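Local atomic coordinates of anthranilate synthase component I (Streptococcus pneumoniae serotype 4, PDB entry 5KCK), a protein that belongs to the chorismate-binding enzyme family as the large component of anthranilate synthase and is built from antiparallel sheets and helices. Residues A[310-313]-A[314-318]. Sequence-based numbering, arbitrary orientation.
Sequences GRND and IGRIS
Arg316 turns its guanidinium back along its own helix to meet Asp313 and Asn312 at once, an i to i+3 salt bridge beside an i to i+4 side-chain bond. Arg316 NH1 is the shared donor, bridging to Asp313 OD1 at 2.9 Å on the anti lone pair of that oxygen. The same Arg316 NH1 makes a weak, bent hydrogen bond to Asn312 OD1 at 2.8 Å. A second, weak hydrogen bond of the ion pair runs from Arg316 NH2 to Asp313 OD1 (3.2 Å). The carboxylate stands almost perpendicular to the guanidinium, 87° between planes, and one oxygen takes both nitrogens instead of pairing in a flat fork. The Asn312 amide comes in at the guanidinium edge, while Asp313 O lies over one face. A bend at chi3 (-48°) turns the arginine back, and Asn312 reaches it with CG anti to the backbone N (chi1 178°). Among the i to i+4 backbone bonds, Arg316 N to Asn312 O (3.0 Å) fixes the arginine's backbone beside Asn312. Near the C-terminal end of helix 297-316, Ile314 O is gripped from opposite faces by Ile317 N and by Ser318 OG (2.8 Å). Ile314 packs on strands 267-270 and 338-347, whereas Asp313 and Ile317 lie against helix 354-361, whose Ala360 O receives a weak hydrogen bond from Arg316 NH2.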
ATOM      1  N   GLY A 310     -26.539  -3.021 -17.899  1.00 31.06           N
ATOM      2  CA  GLY A 310     -26.572  -2.869 -16.453  1.00 27.34           C
ATOM      3  C   GLY A 310     -27.755  -2.044 -15.976  1.00 28.10           C
ATOM      4  O   GLY A 310     -28.367  -2.359 -14.951  1.00 24.48           O
ATOM      5  N   ARG A 311     -28.082  -0.973 -16.703  1.00 26.65           N
ATOM      6  CA  ARG A 311     -29.272  -0.188 -16.389  1.00 27.72           C
ATOM      7  C   ARG A 311     -30.531  -1.052 -16.418  1.00 34.28           C
ATOM      8  O   ARG A 311     -31.384  -0.939 -15.531  1.00 25.25           O
ATOM      9  CB  ARG A 311     -29.415   0.991 -17.364  1.00 28.29           C
ATOM     10  CG  ARG A 311     -28.392   2.107 -17.184  1.00 33.68           C
ATOM     11  CD  ARG A 311     -28.482   3.183 -18.287  1.00 30.92           C
ATOM     12  NE  ARG A 311     -29.791   3.828 -18.347  1.00 35.62           N
ATOM     13  CZ  ARG A 311     -30.512   3.973 -19.457  1.00 43.62           C
ATOM     14  NH1 ARG A 311     -30.055   3.531 -20.627  1.00 33.41           N
ATOM     15  NH2 ARG A 311     -31.693   4.573 -19.398  1.00 39.46           N
ATOM     16  N   ASN A 312     -30.672  -1.919 -17.429  1.00 26.42           N
ATOM     17  CA  ASN A 312     -31.870  -2.747 -17.508  1.00 36.29           C
ATOM     18  C   ASN A 312     -31.871  -3.851 -16.448  1.00 32.24           C
ATOM     19  O   ASN A 312     -32.905  -4.106 -15.820  1.00 23.81           O
ATOM     20  CB  ASN A 312     -32.017  -3.342 -18.908  1.00 41.76           C
ATOM     21  CG  ASN A 312     -33.240  -4.253 -19.032  1.00 49.51           C
ATOM     22  OD1 ASN A 312     -33.111  -5.468 -19.210  1.00 51.96           O
ATOM     23  ND2 ASN A 312     -34.432  -3.669 -18.918  1.00 42.75           N
ATOM     24  N   ASP A 313     -30.732  -4.526 -16.241  1.00 25.48           N
ATOM     25  CA  ASP A 313     -30.661  -5.564 -15.209  1.00 26.56           C
ATOM     26  C   ASP A 313     -31.041  -5.002 -13.845  1.00 27.90           C
ATOM     27  O   ASP A 313     -31.900  -5.554 -13.148  1.00 27.42           O
ATOM     28  CB  ASP A 313     -29.259  -6.185 -15.156  1.00 39.36           C
ATOM     29  CG  ASP A 313     -28.978  -7.127 -16.326  1.00 62.79           C
ATOM     30  OD1 ASP A 313     -29.941  -7.541 -17.014  1.00 71.88           O
ATOM     31  OD2 ASP A 313     -27.790  -7.463 -16.554  1.00 66.75           O
ATOM     32  N   ILE A 314     -30.417  -3.888 -13.457  1.00 28.38           N
ATOM     33  CA  ILE A 314     -30.725  -3.254 -12.181  1.00 24.97           C
ATOM     34  C   ILE A 314     -32.163  -2.741 -12.172  1.00 27.05           C
ATOM     35  O   ILE A 314     -32.883  -2.882 -11.175  1.00 24.91           O
ATOM     36  CB  ILE A 314     -29.697  -2.140 -11.904  1.00 25.48           C
ATOM     37  CG1 ILE A 314     -28.326  -2.767 -11.616  1.00 28.50           C
ATOM     38  CG2 ILE A 314     -30.149  -1.222 -10.768  1.00 21.72           C
ATOM     39  CD1 ILE A 314     -27.210  -1.757 -11.356  1.00 22.20           C
ATOM     40  N   GLY A 315     -32.617  -2.180 -13.295  1.00 28.48           N
ATOM     41  CA  GLY A 315     -33.961  -1.626 -13.354  1.00 23.60           C
ATOM     42  C   GLY A 315     -35.050  -2.659 -13.134  1.00 26.64           C
ATOM     43  O   GLY A 315     -36.102  -2.343 -12.578  1.00 28.67           O
ATOM     44  N   ARG A 316     -34.811  -3.906 -13.552  1.00 28.07           N
ATOM     45  CA  ARG A 316     -35.801  -4.963 -13.362  1.00 28.64           C
ATOM     46  C   ARG A 316     -35.994  -5.345 -11.897  1.00 25.76           C
ATOM     47  O   ARG A 316     -37.035  -5.908 -11.557  1.00 28.83           O
ATOM     48  CB  ARG A 316     -35.410  -6.214 -14.156  1.00 25.49           C
ATOM     49  CG  ARG A 316     -35.472  -6.047 -15.670  1.00 36.85           C
ATOM     50  CD  ARG A 316     -35.504  -7.401 -16.397  1.00 44.66           C
ATOM     51  NE  ARG A 316     -34.481  -8.343 -15.936  1.00 49.70           N
ATOM     52  CZ  ARG A 316     -33.216  -8.338 -16.354  1.00 56.61           C
ATOM     53  NH1 ARG A 316     -32.810  -7.431 -17.235  1.00 58.12           N
ATOM     54  NH2 ARG A 316     -32.355  -9.238 -15.893  1.00 51.85           N
ATOM     55  N   ILE A 317     -35.035  -5.055 -11.021  1.00 22.81           N
ATOM     56  CA  ILE A 317     -35.120  -5.480  -9.630  1.00 19.30           C
ATOM     57  C   ILE A 317     -35.107  -4.304  -8.666  1.00 24.17           C
ATOM     58  O   ILE A 317     -34.901  -4.497  -7.468  1.00 23.48           O
ATOM     59  CB  ILE A 317     -33.992  -6.467  -9.275  1.00 19.99           C
ATOM     60  CG1 ILE A 317     -32.634  -5.796  -9.479  1.00 21.46           C
ATOM     61  CG2 ILE A 317     -34.107  -7.755 -10.098  1.00 19.64           C
ATOM     62  CD1 ILE A 317     -31.465  -6.605  -8.950  1.00 24.02           C
ATOM     63  N   SER A 318     -35.312  -3.084  -9.157  1.00 20.04           N
ATOM     64  CA  SER A 318     -35.165  -1.905  -8.318  1.00 20.15           C
ATOM     65  C   SER A 318     -36.371  -0.987  -8.465  1.00 20.83           C
ATOM     66  O   SER A 318     -37.238  -1.188  -9.321  1.00 27.24           O
ATOM     67  CB  SER A 318     -33.888  -1.129  -8.681  1.00 20.58           C
ATOM     68  OG  SER A 318     -32.728  -1.925  -8.527  1.00 32.19           O
TER